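Local coordinates for succinyl-CoA ligase (ADP-forming) subunit alpha (Methanosaeta concilii, PDB 6HXI), which belongs to the succinyl-CoA ligase family, joins a CoA-ligase region to an all-helical citrate synthase-like region, and binds coenzyme A, at residues 408-422 with 575-587. Numbering follows the deposited sequence.
With ACT (acetate ion), chain L.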
loop_
_atom_site.group_PDB
_atom_site.type_symbol
_atom_site.label_atom_id
_atom_site.label_comp_id
_atom_site.label_asym_id
_atom_site.label_seq_id
_atom_site.Cartn_x
_atom_site.Cartn_y
_atom_site.Cartn_z
ATOM N N VAL B 408 -23.146 2.154 -10.151
ATOM C CA VAL B 408 -22.439 2.692 -8.990
ATOM C C VAL B 408 -20.939 2.873 -9.338
ATOM O O VAL B 408 -20.403 3.937 -9.076
ATOM C CB VAL B 408 -22.638 1.797 -7.740
ATOM C CG1 VAL B 408 -21.623 2.161 -6.635
ATOM C CG2 VAL B 408 -24.071 1.891 -7.247
ATOM N N ILE B 409 -20.300 1.845 -9.965
ATOM C CA ILE B 409 -18.904 1.897 -10.403
ATOM C C ILE B 409 -18.643 3.085 -11.313
ATOM O O ILE B 409 -17.672 3.791 -11.101
ATOM C CB ILE B 409 -18.472 0.552 -11.033
ATOM C CG1 ILE B 409 -18.434 -0.523 -9.992
ATOM C CG2 ILE B 409 -17.116 0.638 -11.749
ATOM C CD1 ILE B 409 -18.246 -1.994 -10.606
ATOM N N GLN B 410 -19.534 3.349 -12.306
ATOM C CA GLN B 410 -19.428 4.501 -13.218
ATOM C C GLN B 410 -19.597 5.811 -12.507
ATOM O O GLN B 410 -18.863 6.765 -12.749
ATOM C CB GLN B 410 -20.461 4.373 -14.330
ATOM C CG GLN B 410 -20.164 3.155 -15.196
ATOM C CD GLN B 410 -21.300 2.938 -16.165
ATOM O OE1 GLN B 410 -21.507 3.703 -17.070
ATOM N NE2 GLN B 410 -22.056 1.899 -15.975
ATOM N N ILE B 411 -20.553 5.855 -11.582
ATOM C CA ILE B 411 -20.849 7.080 -10.810
ATOM C C ILE B 411 -19.725 7.450 -9.873
ATOM O O ILE B 411 -19.439 8.634 -9.708
ATOM C CB ILE B 411 -22.219 6.900 -10.104
ATOM C CG1 ILE B 411 -23.319 7.090 -11.210
ATOM C CG2 ILE B 411 -22.409 7.876 -8.883
ATOM C CD1 ILE B 411 -24.714 6.825 -10.863
ATOM N N VAL B 412 -19.072 6.442 -9.247
ATOM C CA VAL B 412 -17.992 6.737 -8.306
ATOM C C VAL B 412 -16.603 6.700 -8.978
ATOM O O VAL B 412 -15.613 6.888 -8.274
ATOM C CB VAL B 412 -18.037 5.895 -7.004
ATOM C CG1 VAL B 412 -19.414 5.960 -6.331
ATOM C CG2 VAL B 412 -17.629 4.432 -7.245
ATOM N N ALA B 413 -16.511 6.470 -10.306
ATOM C CA ALA B 413 -15.223 6.342 -11.025
ATOM C C ALA B 413 -14.232 7.470 -10.697
ATOM O O ALA B 413 -13.068 7.206 -10.430
ATOM C CB ALA B 413 -15.427 6.230 -12.512
ATOM N N ASP B 414 -14.722 8.691 -10.648
ATOM C CA ASP B 414 -13.881 9.806 -10.307
ATOM C C ASP B 414 -14.681 10.979 -9.826
ATOM O O ASP B 414 -15.768 11.197 -10.301
ATOM C CB ASP B 414 -13.037 10.265 -11.515
ATOM C CG ASP B 414 -11.793 10.969 -11.005
ATOM O OD1 ASP B 414 -11.040 10.343 -10.208
ATOM O OD2 ASP B 414 -11.656 12.195 -11.267
ATOM N N HIS B 415 -14.089 11.786 -8.964
ATOM C CA HIS B 415 -14.691 13.001 -8.481
ATOM C C HIS B 415 -13.656 14.158 -8.508
ATOM O O HIS B 415 -13.708 15.065 -7.691
ATOM C CB HIS B 415 -15.369 12.811 -7.112
ATOM C CG HIS B 415 -16.422 13.854 -6.840
ATOM N ND1 HIS B 415 -17.291 14.305 -7.840
ATOM C CD2 HIS B 415 -16.741 14.475 -5.688
ATOM C CE1 HIS B 415 -18.086 15.190 -7.257
ATOM N NE2 HIS B 415 -17.770 15.349 -5.969
ATOM N N GLY B 416 -12.811 14.160 -9.526
ATOM C CA GLY B 416 -11.840 15.225 -9.732
ATOM C C GLY B 416 -10.571 14.933 -8.960
ATOM O O GLY B 416 -10.507 14.000 -8.134
ATOM N N PRO B 417 -9.529 15.735 -9.240
ATOM C CA PRO B 417 -8.203 15.476 -8.649
ATOM C C PRO B 417 -7.978 15.951 -7.223
ATOM O O PRO B 417 -6.961 15.636 -6.636
ATOM C CB PRO B 417 -7.290 16.247 -9.608
ATOM C CG PRO B 417 -8.096 17.447 -10.006
ATOM C CD PRO B 417 -9.473 16.850 -10.219
ATOM N N ALA B 418 -8.879 16.766 -6.687
ATOM C CA ALA B 418 -8.734 17.421 -5.420
ATOM C C ALA B 418 -9.056 16.553 -4.218
ATOM O O ALA B 418 -8.544 16.825 -3.127
ATOM C CB ALA B 418 -9.556 18.731 -5.414
ATOM N N VAL B 419 -9.839 15.492 -4.387
ATOM C CA VAL B 419 -10.186 14.625 -3.245
ATOM C C VAL B 419 -8.965 13.796 -2.741
ATOM O O VAL B 419 -8.056 13.494 -3.530
ATOM C CB VAL B 419 -11.417 13.762 -3.525
ATOM C CG1 VAL B 419 -12.639 14.628 -3.851
ATOM C CG2 VAL B 419 -11.128 12.795 -4.628
ATOM N N SER B 420 -8.982 13.383 -1.458
ATOM C CA SER B 420 -7.848 12.721 -0.786
ATOM C C SER B 420 -7.146 11.641 -1.620
ATOM O O SER B 420 -5.935 11.715 -1.798
ATOM C CB SER B 420 -8.271 12.166 0.573
ATOM O OG SER B 420 -8.375 13.273 1.454
ATOM N N GLY B 421 -7.899 10.665 -2.088
ATOM C CA GLY B 421 -7.395 9.543 -2.874
ATOM C C GLY B 421 -6.724 9.945 -4.163
ATOM O O GLY B 421 -5.601 9.520 -4.427
ATOM N N ALA B 422 -7.400 10.794 -4.964
ATOM C CA ALA B 422 -6.865 11.237 -6.247
ATOM C C ALA B 422 -5.625 12.094 -5.959
ATOM O O ALA B 422 -4.594 11.910 -6.578
ATOM C CB ALA B 422 -7.920 12.018 -7.015
ATOM N N LEU B 575 -16.581 -1.735 -3.069
ATOM C CA LEU B 575 -17.244 -1.249 -4.277
ATOM C C LEU B 575 -16.743 0.162 -4.606
ATOM O O LEU B 575 -16.354 0.419 -5.741
ATOM C CB LEU B 575 -18.769 -1.253 -4.085
ATOM C CG LEU B 575 -19.637 -1.046 -5.312
ATOM C CD1 LEU B 575 -19.289 -2.046 -6.425
ATOM C CD2 LEU B 575 -21.124 -1.120 -4.945
ATOM N N PHE B 576 -16.648 1.025 -3.579
ATOM C CA PHE B 576 -16.096 2.363 -3.756
ATOM C C PHE B 576 -14.631 2.305 -4.225
ATOM O O PHE B 576 -14.245 3.048 -5.123
ATOM C CB PHE B 576 -16.232 3.204 -2.467
ATOM C CG PHE B 576 -15.728 4.626 -2.605
ATOM C CD1 PHE B 576 -16.493 5.596 -3.253
ATOM C CD2 PHE B 576 -14.465 4.982 -2.134
ATOM C CE1 PHE B 576 -16.007 6.907 -3.414
ATOM C CE2 PHE B 576 -13.969 6.301 -2.306
ATOM C CZ PHE B 576 -14.767 7.261 -2.891
ATOM N N ALA B 577 -13.850 1.428 -3.640
ATOM C CA ALA B 577 -12.428 1.245 -3.974
ATOM C C ALA B 577 -12.198 0.776 -5.393
ATOM O O ALA B 577 -11.340 1.296 -6.100
ATOM C CB ALA B 577 -11.759 0.309 -2.977
ATOM N N LEU B 578 -13.010 -0.158 -5.826
ATOM C CA LEU B 578 -12.958 -0.694 -7.172
ATOM C C LEU B 578 -13.329 0.407 -8.193
ATOM O O LEU B 578 -12.607 0.622 -9.179
ATOM C CB LEU B 578 -13.892 -1.910 -7.250
ATOM C CG LEU B 578 -14.016 -2.586 -8.616
ATOM C CD1 LEU B 578 -12.752 -3.313 -8.994
ATOM C CD2 LEU B 578 -15.173 -3.514 -8.634
ATOM N N GLY B 579 -14.442 1.092 -7.968
ATOM C CA GLY B 579 -14.835 2.162 -8.871
ATOM C C GLY B 579 -13.879 3.338 -8.871
ATOM O O GLY B 579 -13.440 3.773 -9.933
ATOM N N ARG B 580 -13.499 3.843 -7.689
ATOM C CA ARG B 580 -12.603 5.011 -7.618
ATOM C C ARG B 580 -11.168 4.680 -8.130
ATOM O O ARG B 580 -10.463 5.590 -8.534
ATOM C CB ARG B 580 -12.633 5.659 -6.223
ATOM C CG ARG B 580 -11.827 6.963 -6.047
ATOM C CD ARG B 580 -12.174 8.041 -7.090
ATOM N NE ARG B 580 -13.617 8.285 -7.031
ATOM C CZ ARG B 580 -14.192 9.149 -6.218
ATOM N NH1 ARG B 580 -15.512 9.225 -6.153
ATOM N NH2 ARG B 580 -13.453 9.986 -5.502
ATOM N N SER B 581 -10.821 3.384 -8.307
ATOM C CA SER B 581 -9.533 2.954 -8.875
ATOM C C SER B 581 -9.395 3.431 -10.281
ATOM O O SER B 581 -8.300 3.712 -10.727
ATOM C CB SER B 581 -9.438 1.431 -8.875
ATOM O OG SER B 581 -9.044 1.145 -7.545
ATOM N N ILE B 582 -10.495 3.441 -10.997
ATOM C CA ILE B 582 -10.552 3.909 -12.351
ATOM C C ILE B 582 -10.046 5.333 -12.437
ATOM O O ILE B 582 -9.249 5.596 -13.315
ATOM C CB ILE B 582 -12.014 3.818 -12.936
ATOM C CG1 ILE B 582 -12.463 2.352 -13.027
ATOM C CG2 ILE B 582 -12.070 4.461 -14.324
ATOM C CD1 ILE B 582 -14.004 2.118 -13.241
ATOM N N GLY B 583 -10.621 6.253 -11.660
ATOM C CA GLY B 583 -10.198 7.660 -11.724
ATOM C C GLY B 583 -8.806 7.847 -11.135
ATOM O O GLY B 583 -8.025 8.679 -11.608
ATOM N N LEU B 584 -8.448 7.016 -10.165
ATOM C CA LEU B 584 -7.071 7.078 -9.547
ATOM C C LEU B 584 -6.007 6.733 -10.596
ATOM O O LEU B 584 -5.119 7.527 -10.820
ATOM C CB LEU B 584 -6.928 6.228 -8.276
ATOM C CG LEU B 584 -7.194 6.816 -6.869
ATOM C CD1 LEU B 584 -8.336 7.796 -6.801
ATOM C CD2 LEU B 584 -7.399 5.702 -5.858
ATOM N N ILE B 585 -6.185 5.629 -11.314
ATOM C CA ILE B 585 -5.326 5.197 -12.441
ATOM C C ILE B 585 -5.333 6.322 -13.513
ATOM O O ILE B 585 -4.285 6.719 -14.001
ATOM C CB ILE B 585 -5.827 3.834 -13.001
ATOM C CG1 ILE B 585 -5.535 2.680 -11.944
ATOM C CG2 ILE B 585 -5.122 3.529 -14.347
ATOM C CD1 ILE B 585 -6.354 1.379 -12.090
ATOM N N GLY B 586 -6.502 6.833 -13.840
ATOM C CA GLY B 586 -6.633 7.961 -14.764
ATOM C C GLY B 586 -5.745 9.144 -14.377
ATOM O O GLY B 586 -4.959 9.652 -15.186
ATOM N N HIS B 587 -5.856 9.607 -13.155
ATOM C CA HIS B 587 -5.044 10.766 -12.683
ATOM C C HIS B 587 -3.511 10.467 -12.649
ATOM O O HIS B 587 -2.683 11.292 -13.042
ATOM C CB HIS B 587 -5.516 11.176 -11.273
ATOM C CG HIS B 587 -6.835 11.907 -11.314
ATOM N ND1 HIS B 587 -6.948 13.105 -11.948
ATOM C CD2 HIS B 587 -8.023 11.577 -10.765
ATOM C CE1 HIS B 587 -8.211 13.475 -11.799
ATOM N NE2 HIS B 587 -8.898 12.580 -11.090
HETATM C C ACT L . -16.022 11.424 -3.171
HETATM O O ACT L . -17.040 11.860 -3.808
HETATM O OXT ACT L . -14.839 11.505 -3.589
HETATM C CH3 ACT L . -16.254 10.755 -1.770
#
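Arg580 reaches from helix 571-594 to the chain leaving helix 399-412, and its NE donates to Val412 O at 2.7 Å, in the guanidinium plane and fairly straight (161° at the hydrogen). NH1 adds a weak bond to the same oxygen. The Arg580 side chain gets there by bending at both chi2 and chi3, which folds the guanidinium back against the loop. His415 N lies over the centre of one face and Phe576 CZ over the rim of the other, so the flat group is sandwiched while Arg580 NH2 gives a straight bond of 2.8 Å to OXT of an acetate ion, probably from the crystallisation liquor.

Further along, His587 NE2 donates to Asp414 OD2 at 2.8 Å, on the syn side but tilted well out of the carboxylate plane, with the ring and carboxylate planes 47° apart. Gly416 N closes an Asx turn onto the same oxygen from the opposite face of the carboxylate, and Ser360 of a neighbouring subunit, another copy of this protein, is a third partner. Pro417 CA lies over a face of the imidazole, and Pro417 CB comes to 3.7 Å from His587 CE1.

All this belongs to the helical citrate synthase-like part of the chain, where the axes of segments 408-412 and 575-587 approach to 7.7 Å and cross at -45°. Gly579 and Gly583 permit that closeness: Ala413 CA sits 3.3 Å from Gly579 O in a CA-H...O contact, and Gly583 N bonds weakly to Ala413 O. Ile409 fits as a knob into a hole formed by Leu575, Leu578, Gly579 and Ile582, its CG2 meeting Ile582 CD1 at 3.8 Å. Behind this packing, helix 383-393 adds Ile388 against Ile409 and Leu578, while Trp392 of that neighbouring subunit hydrogen-bonds through NE1 to Ile582 O.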